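Local atomic coordinates of nucleoporin nup120 (Schizosaccharomyces pombe, PDB entry 4GQ2), a protein that serves as a structural component of the nuclear pore complex, whose nucleoporins build the pore and can dock transiently associated transport factors. Residues D649-S652 with L653-L657; A828-Q831 with L832-W835; L848-K852 with S853-V857; N894-S897 with C898-L901; L917-S920 with L921-D924. One frame throughout, in Å; residues are numbered along the deposited sequence.

Interaction 1: residues D649-S652 with L653-L657; sequences DIDS and LIQRL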
loop_
_atom_site.group_PDB
_atom_site.type_symbol
_atom_site.label_atom_id
_atom_site.label_comp_id
_atom_site.label_asym_id
_atom_site.label_seq_id
_atom_site.Cartn_x
_atom_site.Cartn_y
_atom_site.Cartn_z
ATOM N N ASP A 649 4.447 -36.050 -0.189
ATOM C CA ASP A 649 5.458 -35.329 0.582
ATOM C C ASP A 649 5.240 -33.819 0.555
ATOM O O ASP A 649 5.152 -33.191 1.615
ATOM C CB ASP A 649 6.872 -35.670 0.087
ATOM C CG ASP A 649 7.173 -37.165 0.127
ATOM O OD1 ASP A 649 6.355 -37.937 0.671
ATOM O OD2 ASP A 649 8.236 -37.572 -0.395
ATOM N N ILE A 650 5.140 -33.232 -0.639
ATOM C CA ILE A 650 4.866 -31.792 -0.724
ATOM C C ILE A 650 3.481 -31.420 -0.247
ATOM O O ILE A 650 3.306 -30.364 0.349
ATOM C CB ILE A 650 5.124 -31.158 -2.106
ATOM C CG1 ILE A 650 4.849 -32.149 -3.236
ATOM C CG2 ILE A 650 6.535 -30.587 -2.136
ATOM C CD1 ILE A 650 4.967 -31.562 -4.625
ATOM N N ASP A 651 2.513 -32.297 -0.495
ATOM C CA ASP A 651 1.170 -32.135 0.051
ATOM C C ASP A 651 1.235 -31.920 1.562
ATOM O O ASP A 651 0.623 -30.988 2.081
ATOM C CB ASP A 651 0.304 -33.353 -0.289
ATOM C CG ASP A 651 -1.168 -33.014 -0.408
ATOM O OD1 ASP A 651 -1.757 -32.529 0.579
ATOM O OD2 ASP A 651 -1.743 -33.251 -1.490
ATOM N N SER A 652 2.000 -32.766 2.254
ATOM C CA SER A 652 2.176 -32.667 3.707
ATOM C C SER A 652 2.941 -31.416 4.124
ATOM O O SER A 652 2.560 -30.745 5.091
ATOM C CB SER A 652 2.884 -33.910 4.258
ATOM O OG SER A 652 2.085 -35.064 4.077
ATOM N N LEU A 653 4.026 -31.114 3.408
ATOM C CA LEU A 653 4.791 -29.898 3.677
ATOM C C LEU A 653 3.944 -28.637 3.454
ATOM O O LEU A 653 3.952 -27.735 4.292
ATOM C CB LEU A 653 6.082 -29.854 2.857
ATOM C CG LEU A 653 7.063 -28.721 3.191
ATOM C CD1 LEU A 653 7.310 -28.595 4.686
ATOM C CD2 LEU A 653 8.378 -28.907 2.459
ATOM N N ILE A 654 3.192 -28.599 2.349
ATOM C CA ILE A 654 2.254 -27.504 2.082
ATOM C C ILE A 654 1.218 -27.394 3.197
ATOM O O ILE A 654 0.804 -26.293 3.557
ATOM C CB ILE A 654 1.583 -27.631 0.692
ATOM C CG1 ILE A 654 2.573 -27.237 -0.400
ATOM C CG2 ILE A 654 0.340 -26.750 0.580
ATOM C CD1 ILE A 654 2.288 -27.873 -1.743
ATOM N N GLN A 655 0.814 -28.532 3.755
ATOM C CA GLN A 655 -0.095 -28.524 4.894
ATOM C C GLN A 655 0.573 -27.904 6.122
ATOM O O GLN A 655 -0.048 -27.113 6.822
ATOM C CB GLN A 655 -0.631 -29.926 5.199
ATOM C CG GLN A 655 -1.728 -30.410 4.257
ATOM C CD GLN A 655 -3.025 -29.623 4.379
ATOM O OE1 GLN A 655 -3.501 -29.035 3.404
ATOM N NE2 GLN A 655 -3.604 -29.610 5.580
ATOM N N ARG A 656 1.839 -28.244 6.362
ATOM C CA ARG A 656 2.591 -27.673 7.486
ATOM C C ARG A 656 2.722 -26.155 7.390
ATOM O O ARG A 656 2.541 -25.451 8.383
ATOM C CB ARG A 656 3.997 -28.280 7.588
ATOM C CG ARG A 656 4.085 -29.569 8.379
ATOM C CD ARG A 656 5.216 -29.531 9.398
ATOM N NE ARG A 656 6.543 -29.481 8.785
ATOM C CZ ARG A 656 7.642 -29.049 9.401
ATOM N NH1 ARG A 656 7.587 -28.616 10.656
ATOM N NH2 ARG A 656 8.802 -29.043 8.759
ATOM N N LEU A 657 3.043 -25.668 6.192
ATOM C CA LEU A 657 3.352 -24.254 5.975
ATOM C C LEU A 657 2.147 -23.359 6.216
ATOM O O LEU A 657 2.280 -22.268 6.769
ATOM C CB LEU A 657 3.924 -24.030 4.570
ATOM C CG LEU A 657 5.293 -24.656 4.279
ATOM C CD1 LEU A 657 5.586 -24.700 2.786
ATOM C CD2 LEU A 657 6.411 -23.940 5.024
#
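Asp649, on helix 646-658, accepts the amide N-H of Leu653 at its O, 3.0 Å from Leu653 N. Its carboxylate leads off the contact and is hydrogen-bonded through OD1 to Ser570 OG. Ile650 follows with a shorter, nearly straight bond, its O lying 2.7 Å from Ile654 N. The side chain of Ile654 folds back over the same carbonyl: with CG1 beside the backbone N (chi1 -75°), CD1 comes to 3.4 Å from Ile650 O, and to 4.4 Å from Ile650 CB. The two isoleucines thereby form one apolar strip that meets Phe696 of helix 672-703. At Asp651 the bond bends more, Gln655 N reaching Asp651 O with an N-H...O angle of 143°, while Gln655 CG sits 3.3 Å from that oxygen and the amide end turns outward. Ser652 O takes Arg656 N at 2.9 Å, and Ser652 OG returns to the carbonyl of Arg648, one turn back. Leu653, on the buried side, reaches Tyr575 and Leu578 of helix 571-585 and Phe552 of helix 548-553. The chemistry is thus two-sided: isoleucine and leucine pack helix 646-658 into the helical domain, whereas Ser652 and Gln655 keep a polar, exposed back.

Interaction 2: residues A828-Q831 with L832-W835; sequences ACMQ and LIGW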
loop_
_atom_site.group_PDB
_atom_site.type_symbol
_atom_site.label_atom_id
_atom_site.label_comp_id
_atom_site.label_asym_id
_atom_site.label_seq_id
_atom_site.Cartn_x
_atom_site.Cartn_y
_atom_site.Cartn_z
ATOM N N ALA A 828 -10.521 2.316 -2.522
ATOM C CA ALA A 828 -9.920 1.025 -2.172
ATOM C C ALA A 828 -10.688 -0.116 -2.816
ATOM O O ALA A 828 -10.102 -0.950 -3.513
ATOM C CB ALA A 828 -9.888 0.848 -0.659
ATOM N N CYS A 829 -12.002 -0.135 -2.589
ATOM C CA CYS A 829 -12.901 -1.142 -3.158
ATOM C C CYS A 829 -12.749 -1.273 -4.681
ATOM O O CYS A 829 -12.603 -2.388 -5.222
ATOM C CB CYS A 829 -14.344 -0.781 -2.823
ATOM S SG CYS A 829 -14.738 -0.897 -1.069
ATOM N N MET A 830 -12.769 -0.122 -5.349
ATOM C CA MET A 830 -12.667 -0.033 -6.803
ATOM C C MET A 830 -11.309 -0.540 -7.295
ATOM O O MET A 830 -11.215 -1.210 -8.321
ATOM C CB MET A 830 -12.909 1.416 -7.254
ATOM C CG MET A 830 -13.064 1.574 -8.753
ATOM S SD MET A 830 -14.527 0.748 -9.412
ATOM C CE MET A 830 -14.381 1.204 -11.141
ATOM N N GLN A 831 -10.267 -0.231 -6.540
ATOM C CA GLN A 831 -8.929 -0.709 -6.838
ATOM C C GLN A 831 -8.906 -2.229 -6.763
ATOM O O GLN A 831 -8.224 -2.884 -7.561
ATOM C CB GLN A 831 -7.940 -0.130 -5.816
ATOM C CG GLN A 831 -6.593 0.288 -6.386
ATOM C CD GLN A 831 -6.645 1.647 -7.069
ATOM O OE1 GLN A 831 -7.477 2.493 -6.737
ATOM N NE2 GLN A 831 -5.752 1.861 -8.031
ATOM N N LEU A 832 -9.670 -2.778 -5.811
ATOM C CA LEU A 832 -9.642 -4.218 -5.492
ATOM C C LEU A 832 -10.740 -5.033 -6.174
ATOM O O LEU A 832 -10.805 -6.261 -6.009
ATOM C CB LEU A 832 -9.736 -4.422 -3.972
ATOM C CG LEU A 832 -8.610 -3.853 -3.110
ATOM C CD1 LEU A 832 -9.035 -3.841 -1.647
ATOM C CD2 LEU A 832 -7.305 -4.629 -3.297
ATOM N N ILE A 833 -11.607 -4.355 -6.927
ATOM C CA ILE A 833 -12.819 -4.984 -7.464
ATOM C C ILE A 833 -12.577 -6.217 -8.345
ATOM O O ILE A 833 -13.435 -7.085 -8.436
ATOM C CB ILE A 833 -13.712 -3.953 -8.198
ATOM C CG1 ILE A 833 -15.182 -4.402 -8.167
ATOM C CG2 ILE A 833 -13.172 -3.646 -9.607
ATOM C CD1 ILE A 833 -16.162 -3.317 -8.552
ATOM N N GLY A 834 -11.405 -6.312 -8.968
ATOM C CA GLY A 834 -11.107 -7.437 -9.857
ATOM C C GLY A 834 -10.857 -8.754 -9.131
ATOM O O GLY A 834 -10.814 -9.802 -9.753
ATOM N N TRP A 835 -10.703 -8.688 -7.813
ATOM C CA TRP A 835 -10.486 -9.864 -6.963
ATOM C C TRP A 835 -11.762 -10.516 -6.504
ATOM O O TRP A 835 -11.747 -11.691 -6.115
ATOM C CB TRP A 835 -9.673 -9.475 -5.735
ATOM C CG TRP A 835 -8.254 -9.077 -6.026
ATOM C CD1 TRP A 835 -7.707 -7.804 -5.972
ATOM C CD2 TRP A 835 -7.136 -9.957 -6.432
ATOM N NE1 TRP A 835 -6.366 -7.833 -6.296
ATOM C CE2 TRP A 835 -5.964 -9.090 -6.579
ATOM C CE3 TRP A 835 -6.998 -11.317 -6.662
ATOM C CZ2 TRP A 835 -4.718 -9.590 -6.933
ATOM C CZ3 TRP A 835 -5.738 -11.810 -7.027
ATOM C CH2 TRP A 835 -4.628 -10.964 -7.165
HETATM O O HOH W 1 -8.784 -5.092 -8.875
#
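Met830 and Ile833 approach each other on one flank of the chain, the thioether SD standing 4.5 Å from Ile833 CD1, a loose apolar contact. Ile833 carries CG1 anti to its backbone N (chi1 -153°), which leaves CG2 between N and the carbonyl carbon, 3.4 Å from Met830 O. On another flank Leu832 leans back over the preceding turn, its CG 3.3 Å from Ala828 O and CD1 slightly farther from the same oxygen. These side chains surround the C-terminal end of helix 826-832, within the HEAT-repeat region, where the regular bonding gives out. Leu832 N still reaches Ala828 O at 3.0 Å, in the carbonyl plane but with a bent N-H...O angle of 135°, and shares itself weakly with Cys829 O. Ile833 N makes a long, weak bond to Met830 O, 3.5 Å away. One water continues the exit from the helix, donating to Gln831 O at 2.6 Å and accepting from Gly834 N. Beyond the turn Trp835 swings to helix 719-739, where NE1 bonds Glu737 and the indole meets Phe734 edge-to-face. Met830 and Ile833 point to helix 840-852, Leu832 to Leu820 of helix 812-822, and both Met830 and Gln831 pack on basic side chains of another protein chain.

Interaction 3: residues L848-K852 with S853-V857; sequences LIYLK and SKEAV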
loop_
_atom_site.group_PDB
_atom_site.type_symbol
_atom_site.label_atom_id
_atom_site.label_comp_id
_atom_site.label_asym_id
_atom_site.label_seq_id
_atom_site.Cartn_x
_atom_site.Cartn_y
_atom_site.Cartn_z
ATOM N N LEU A 848 -22.633 -2.300 -6.243
ATOM C CA LEU A 848 -22.619 -1.173 -5.317
ATOM C C LEU A 848 -21.361 -0.317 -5.448
ATOM O O LEU A 848 -21.435 0.904 -5.367
ATOM C CB LEU A 848 -22.742 -1.655 -3.879
ATOM C CG LEU A 848 -23.998 -2.391 -3.423
ATOM C CD1 LEU A 848 -23.753 -2.812 -1.994
ATOM C CD2 LEU A 848 -25.242 -1.518 -3.524
ATOM N N ILE A 849 -20.208 -0.964 -5.629
ATOM C CA ILE A 849 -18.937 -0.260 -5.766
ATOM C C ILE A 849 -18.965 0.587 -7.048
ATOM O O ILE A 849 -18.677 1.785 -7.014
ATOM C CB ILE A 849 -17.733 -1.236 -5.787
ATOM C CG1 ILE A 849 -17.570 -1.926 -4.429
ATOM C CG2 ILE A 849 -16.445 -0.505 -6.165
ATOM C CD1 ILE A 849 -16.840 -3.258 -4.510
ATOM N N TYR A 850 -19.338 -0.028 -8.168
ATOM C CA TYR A 850 -19.466 0.720 -9.418
ATOM C C TYR A 850 -20.453 1.860 -9.251
ATOM O O TYR A 850 -20.217 2.954 -9.760
ATOM C CB TYR A 850 -19.938 -0.161 -10.566
ATOM C CG TYR A 850 -18.913 -1.119 -11.120
ATOM C CD1 TYR A 850 -17.633 -0.687 -11.489
ATOM C CD2 TYR A 850 -19.248 -2.448 -11.331
ATOM C CE1 TYR A 850 -16.708 -1.576 -12.021
ATOM C CE2 TYR A 850 -18.344 -3.336 -11.857
ATOM C CZ TYR A 850 -17.080 -2.906 -12.196
ATOM O OH TYR A 850 -16.210 -3.834 -12.706
ATOM N N LEU A 851 -21.554 1.602 -8.542
ATOM C CA LEU A 851 -22.580 2.619 -8.352
ATOM C C LEU A 851 -21.957 3.825 -7.670
ATOM O O LEU A 851 -22.115 4.958 -8.133
ATOM C CB LEU A 851 -23.748 2.090 -7.522
ATOM C CG LEU A 851 -25.171 2.236 -8.070
ATOM C CD1 LEU A 851 -26.174 2.215 -6.929
ATOM C CD2 LEU A 851 -25.351 3.480 -8.924
ATOM N N LYS A 852 -21.210 3.567 -6.599
ATOM C CA LYS A 852 -20.533 4.629 -5.846
ATOM C C LYS A 852 -19.417 5.326 -6.634
ATOM O O LYS A 852 -19.037 6.445 -6.314
ATOM C CB LYS A 852 -19.987 4.089 -4.520
ATOM C CG LYS A 852 -21.062 3.733 -3.500
ATOM C CD LYS A 852 -21.751 4.976 -2.944
ATOM C CE LYS A 852 -22.894 4.606 -2.013
ATOM N NZ LYS A 852 -23.755 5.782 -1.727
ATOM N N SER A 853 -18.910 4.661 -7.668
ATOM C CA SER A 853 -17.788 5.180 -8.449
ATOM C C SER A 853 -18.245 5.877 -9.729
ATOM O O SER A 853 -17.434 6.161 -10.609
ATOM C CB SER A 853 -16.807 4.049 -8.765
ATOM O OG SER A 853 -16.385 3.416 -7.565
ATOM N N LYS A 854 -19.549 6.153 -9.802
ATOM C CA LYS A 854 -20.205 6.801 -10.949
ATOM C C LYS A 854 -20.099 5.995 -12.247
ATOM O O LYS A 854 -20.011 6.539 -13.350
ATOM C CB LYS A 854 -19.740 8.252 -11.116
ATOM C CG LYS A 854 -20.559 9.244 -10.304
ATOM C CD LYS A 854 -20.144 9.263 -8.843
ATOM C CE LYS A 854 -21.318 9.613 -7.940
ATOM N NZ LYS A 854 -21.843 10.978 -8.208
ATOM N N GLU A 855 -20.151 4.682 -12.083
ATOM C CA GLU A 855 -20.053 3.749 -13.178
ATOM C C GLU A 855 -21.403 3.032 -13.314
ATOM O O GLU A 855 -21.500 1.804 -13.181
ATOM C CB GLU A 855 -18.920 2.776 -12.870
ATOM C CG GLU A 855 -18.138 2.307 -14.075
ATOM C CD GLU A 855 -17.228 3.369 -14.664
ATOM O OE1 GLU A 855 -16.597 4.128 -13.906
ATOM O OE2 GLU A 855 -17.127 3.418 -15.901
ATOM N N ALA A 856 -22.441 3.824 -13.578
ATOM C CA ALA A 856 -23.832 3.351 -13.615
ATOM C C ALA A 856 -24.062 2.167 -14.535
ATOM O O ALA A 856 -24.717 1.195 -14.154
ATOM C CB ALA A 856 -24.768 4.488 -13.994
ATOM N N VAL A 857 -23.525 2.249 -15.746
ATOM C CA VAL A 857 -23.733 1.211 -16.749
ATOM C C VAL A 857 -23.131 -0.137 -16.307
ATOM O O VAL A 857 -23.698 -1.205 -16.571
ATOM C CB VAL A 857 -23.156 1.660 -18.110
ATOM C CG1 VAL A 857 -23.217 0.535 -19.145
ATOM C CG2 VAL A 857 -23.889 2.906 -18.595
#
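Ser853 folds its hydroxyl back onto the turn it has just left: OG, beside the backbone N (chi1 -56°), donates to Ile849 O at 2.9 Å, coming from above the carbonyl plane. Its amide N is divided between a weak bond to Ile849 O and a bond to Tyr850 O, 3.0 Å away, so side chain and backbone of one residue engage carbonyls of the final turn of helix 840-852. Lys854 comes next with positive phi (62°), and its N bonds Leu851 O at 3.3 Å. Together with the bond from Glu855 N to Tyr850 O, at 2.9 Å, this makes a Schellman motif in which Lys854 is the C-prime residue, a classic way for an α-helix to end and the chain to turn off. Tyr850 O is therefore gripped by two amides, Glu855 N and Ser853 N, which reach it from opposite faces of the carbonyl plane. Glu855 also lays its aliphatic part against the tyrosine: its CB is 3.9 Å from Tyr850 CB and equally near ring atom CD1. The two side chains cross obliquely, with ring and carboxylate planes 66° apart, and the carboxylate leads away to a long, weak ion pair with a basic side chain of another protein chain. Glu855 also holds the N-cap position of helix 856-864, and Val857 packs on an apolar side chain of that same partner.

Interaction 4: residues N894-S897 with C898-L901; sequences NLLS and CYYL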
loop_
_atom_site.group_PDB
_atom_site.type_symbol
_atom_site.label_atom_id
_atom_site.label_comp_id
_atom_site.label_asym_id
_atom_site.label_seq_id
_atom_site.Cartn_x
_atom_site.Cartn_y
_atom_site.Cartn_z
ATOM N N ASN A 894 -41.938 -13.806 -2.939
ATOM C CA ASN A 894 -41.715 -12.991 -4.136
ATOM C C ASN A 894 -40.361 -12.300 -4.060
ATOM O O ASN A 894 -40.260 -11.072 -4.148
ATOM C CB ASN A 894 -42.824 -11.947 -4.306
ATOM C CG ASN A 894 -44.156 -12.553 -4.704
ATOM O OD1 ASN A 894 -44.239 -13.344 -5.643
ATOM N ND2 ASN A 894 -45.214 -12.151 -4.011
ATOM N N LEU A 895 -39.323 -13.101 -3.875
ATOM C CA LEU A 895 -38.005 -12.565 -3.575
ATOM C C LEU A 895 -37.366 -11.872 -4.782
ATOM O O LEU A 895 -36.715 -10.843 -4.624
ATOM C CB LEU A 895 -37.104 -13.647 -2.972
ATOM C CG LEU A 895 -37.545 -14.203 -1.609
ATOM C CD1 LEU A 895 -36.735 -15.437 -1.205
ATOM C CD2 LEU A 895 -37.476 -13.138 -0.521
ATOM N N LEU A 896 -37.587 -12.407 -5.982
ATOM C CA LEU A 896 -37.098 -11.758 -7.196
ATOM C C LEU A 896 -37.601 -10.328 -7.233
ATOM O O LEU A 896 -36.811 -9.397 -7.387
ATOM C CB LEU A 896 -37.530 -12.499 -8.471
ATOM C CG LEU A 896 -36.471 -12.725 -9.570
ATOM C CD1 LEU A 896 -37.105 -12.894 -10.947
ATOM C CD2 LEU A 896 -35.407 -11.633 -9.613
ATOM N N SER A 897 -38.916 -10.167 -7.071
ATOM C CA SER A 897 -39.554 -8.850 -7.054
ATOM C C SER A 897 -38.971 -7.946 -5.979
ATOM O O SER A 897 -38.704 -6.765 -6.240
ATOM C CB SER A 897 -41.068 -8.981 -6.860
ATOM O OG SER A 897 -41.698 -9.413 -8.052
ATOM N N CYS A 898 -38.777 -8.504 -4.778
ATOM C CA CYS A 898 -38.168 -7.774 -3.655
ATOM C C CYS A 898 -36.800 -7.211 -4.034
ATOM O O CYS A 898 -36.487 -6.055 -3.737
ATOM C CB CYS A 898 -38.033 -8.684 -2.429
ATOM S SG CYS A 898 -39.591 -9.031 -1.574
ATOM N N TYR A 899 -36.003 -8.046 -4.699
ATOM C CA TYR A 899 -34.686 -7.675 -5.189
ATOM C C TYR A 899 -34.806 -6.527 -6.187
ATOM O O TYR A 899 -34.131 -5.506 -6.037
ATOM C CB TYR A 899 -33.984 -8.906 -5.791
ATOM C CG TYR A 899 -32.643 -8.635 -6.455
ATOM C CD1 TYR A 899 -31.533 -8.255 -5.702
ATOM C CD2 TYR A 899 -32.483 -8.789 -7.843
ATOM C CE1 TYR A 899 -30.307 -8.021 -6.306
ATOM C CE2 TYR A 899 -31.264 -8.559 -8.456
ATOM C CZ TYR A 899 -30.180 -8.168 -7.683
ATOM O OH TYR A 899 -28.962 -7.930 -8.274
ATOM N N TYR A 900 -35.681 -6.677 -7.181
ATOM C CA TYR A 900 -35.902 -5.617 -8.174
ATOM C C TYR A 900 -36.465 -4.321 -7.568
ATOM O O TYR A 900 -36.108 -3.222 -8.012
ATOM C CB TYR A 900 -36.778 -6.107 -9.332
ATOM C CG TYR A 900 -36.105 -7.095 -10.271
ATOM C CD1 TYR A 900 -34.748 -6.989 -10.583
ATOM C CD2 TYR A 900 -36.835 -8.120 -10.869
ATOM C CE1 TYR A 900 -34.134 -7.891 -11.446
ATOM C CE2 TYR A 900 -36.234 -9.020 -11.735
ATOM C CZ TYR A 900 -34.883 -8.903 -12.018
ATOM O OH TYR A 900 -34.287 -9.796 -12.874
ATOM N N LEU A 901 -37.331 -4.454 -6.556
ATOM C CA LEU A 901 -37.805 -3.304 -5.774
ATOM C C LEU A 901 -36.636 -2.616 -5.069
ATOM O O LEU A 901 -36.498 -1.389 -5.122
ATOM C CB LEU A 901 -38.840 -3.723 -4.723
ATOM C CG LEU A 901 -40.006 -2.784 -4.349
ATOM C CD1 LEU A 901 -40.431 -3.003 -2.897
ATOM C CD2 LEU A 901 -39.748 -1.301 -4.601
#
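Four consecutive i to i+4 backbone bonds tie the first turns of helix 895-909 together, from Cys898 N to Asn894 O at 3.0 Å through to Leu901 N to Ser897 O at 2.7 Å, the shortest of the set. The main side-chain contact lies one turn apart on the same flank: Leu896 and Tyr900 run side by side, pointing the same way. Leu896 CD2 rests 3.5 Å from Tyr900 CE2 and 3.7 Å from CZ, with CD1 a little farther from CE2, so both methyls lie near the CE2 corner of the phenol ring, approaching it obliquely. Tyr900 places its ring there with CG beside the backbone N (chi1 -71°). Tyr899 takes CG anti to N (chi1 175°), yet its ring stays close to that of Tyr900, Tyr899 CD2 lying about 4.0 Å from Tyr900 CD1; Leu896 CD2 grazes Tyr899 CD2 at 4.4 Å. This is the N-terminal end of a helix within the HEAT-repeat region, packed against helices 881-889, 913-925 and 932-949, as in an α-solenoid of stacked helices. Asn894 occupies the N-cap position but its amide makes no capping bond; instead OD1 and ND2 bind the backbone of Glu928 and Thr929. Ser897 and Tyr899 likewise spend their hydroxyls outside the turn, on the carbonyls of Ala923 and Phe863 respectively. Cys898 sets its CB 3.3 Å from Leu895 O and packs on Phe883 and Ile886 of helix 881-889. Leu901 in turn packs on that same Ile886 and on Ile938.

Interaction 5: residues L917-S920 with L921-D924; sequences LEFS and LLAD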
loop_
_atom_site.group_PDB
_atom_site.type_symbol
_atom_site.label_atom_id
_atom_site.label_comp_id
_atom_site.label_asym_id
_atom_site.label_seq_id
_atom_site.Cartn_x
_atom_site.Cartn_y
_atom_site.Cartn_z
ATOM N N LEU A 917 -36.656 3.095 -12.884
ATOM C CA LEU A 917 -37.976 2.892 -13.472
ATOM C C LEU A 917 -38.071 1.468 -14.005
ATOM O O LEU A 917 -39.016 0.743 -13.689
ATOM C CB LEU A 917 -38.206 3.898 -14.610
ATOM C CG LEU A 917 -39.595 4.385 -15.059
ATOM C CD1 LEU A 917 -39.439 5.464 -16.122
ATOM C CD2 LEU A 917 -40.502 3.288 -15.588
ATOM N N GLU A 918 -37.084 1.077 -14.810
ATOM C CA GLU A 918 -37.067 -0.243 -15.440
ATOM C C GLU A 918 -37.076 -1.373 -14.411
ATOM O O GLU A 918 -37.775 -2.372 -14.592
ATOM C CB GLU A 918 -35.895 -0.370 -16.418
ATOM C CG GLU A 918 -36.055 0.516 -17.654
ATOM C CD GLU A 918 -34.997 0.291 -18.726
ATOM O OE1 GLU A 918 -34.033 -0.468 -18.480
ATOM O OE2 GLU A 918 -35.130 0.881 -19.825
ATOM N N PHE A 919 -36.328 -1.200 -13.320
ATOM C CA PHE A 919 -36.292 -2.208 -12.255
ATOM C C PHE A 919 -37.616 -2.284 -11.505
ATOM O O PHE A 919 -37.996 -3.351 -11.017
ATOM C CB PHE A 919 -35.138 -1.956 -11.271
ATOM C CG PHE A 919 -33.812 -2.486 -11.741
ATOM C CD1 PHE A 919 -33.661 -3.829 -12.063
ATOM C CD2 PHE A 919 -32.714 -1.645 -11.858
ATOM C CE1 PHE A 919 -32.442 -4.322 -12.500
ATOM C CE2 PHE A 919 -31.490 -2.130 -12.292
ATOM C CZ PHE A 919 -31.353 -3.470 -12.614
ATOM N N SER A 920 -38.305 -1.146 -11.410
ATOM C CA SER A 920 -39.619 -1.085 -10.777
ATOM C C SER A 920 -40.642 -1.854 -11.613
ATOM O O SER A 920 -41.451 -2.616 -11.067
ATOM C CB SER A 920 -40.059 0.364 -10.578
ATOM O OG SER A 920 -41.168 0.434 -9.704
ATOM N N LEU A 921 -40.567 -1.673 -12.935
ATOM C CA LEU A 921 -41.414 -2.396 -13.890
ATOM C C LEU A 921 -41.086 -3.878 -13.863
ATOM O O LEU A 921 -41.970 -4.727 -14.005
ATOM C CB LEU A 921 -41.246 -1.847 -15.320
ATOM C CG LEU A 921 -41.743 -0.425 -15.626
ATOM C CD1 LEU A 921 -41.178 0.077 -16.947
ATOM C CD2 LEU A 921 -43.266 -0.331 -15.629
ATOM N N LEU A 922 -39.804 -4.178 -13.680
ATOM C CA LEU A 922 -39.359 -5.553 -13.558
ATOM C C LEU A 922 -39.886 -6.185 -12.276
ATOM O O LEU A 922 -40.322 -7.335 -12.297
ATOM C CB LEU A 922 -37.831 -5.657 -13.663
ATOM C CG LEU A 922 -37.305 -5.983 -15.071
ATOM C CD1 LEU A 922 -35.819 -5.669 -15.208
ATOM C CD2 LEU A 922 -37.586 -7.437 -15.439
ATOM N N ALA A 923 -39.872 -5.430 -11.176
ATOM C CA ALA A 923 -40.422 -5.915 -9.897
ATOM C C ALA A 923 -41.887 -6.298 -10.050
ATOM O O ALA A 923 -42.324 -7.333 -9.541
ATOM C CB ALA A 923 -40.254 -4.875 -8.799
ATOM N N ASP A 924 -42.630 -5.457 -10.771
ATOM C CA ASP A 924 -44.035 -5.704 -11.082
ATOM C C ASP A 924 -44.207 -6.971 -11.927
ATOM O O ASP A 924 -45.018 -7.835 -11.594
ATOM C CB ASP A 924 -44.634 -4.494 -11.804
ATOM C CG ASP A 924 -46.113 -4.323 -11.527
ATOM O OD1 ASP A 924 -46.856 -5.326 -11.605
ATOM O OD2 ASP A 924 -46.528 -3.178 -11.230
#
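Leu917 and Leu921 lie alongside one another, one helical turn apart and pointing the same way, with Leu917 CD2 3.6 Å from Leu921 CD1 and 3.9 Å from CG. The torsions place the two ends together: Leu917 has CG anti to its backbone N (chi1 -154°), whereas Leu921 keeps CG beside N (chi1 -67°), bringing it to 3.5 Å from Leu917 O. A second, looser apolar pair joins Phe919 and Leu922, with 4.2 Å between their CD1 atoms, the methyl approaching the ring obliquely. Backbone bonds run under these side chains: Leu921 N to Leu917 O at 3.0 Å and Leu922 N to Glu918 O at 2.9 Å. Farther out, Phe919 packs on Leu903 and Leu907 of helix 895-909 and on Phe863 of helix 856-864. Ser920 OG is bonded to Thr942 OG1 of helix 932-949, and Asp924 forms a salt bridge with Lys927 just past the helix end. Glu918 has a long, weak ion pair with a basic side chain of another protein chain. Helix 913-925 thus packs against both 895-909 and 932-949, in the manner of the stacked helices of a HEAT-repeat α-solenoid.

Overall arrangement
Interaction 1 stands alone in the helical domain, its centre about 31 Å from that of interaction 2, while interactions 2 to 5 follow one another through the HEAT-repeat region. Interactions 2 and 3 belong to consecutive helices and touch: Ile833 CD1 packs on Ile849 CG2 at 3.7 Å. Interactions 4 and 5 likewise join successive helices, their centres about 10 Å apart, with Tyr900 CB packing 3.5 Å from Phe919 O. Interactions 1 and 5 lie within helices, interaction 4 at the start of one, and 2 and 3 at helix ends, one water-bridged, the other closed by a Schellman motif. Interaction 4 is the most buried; interactions 2 and 3, and weakly 5, reach another protein chain.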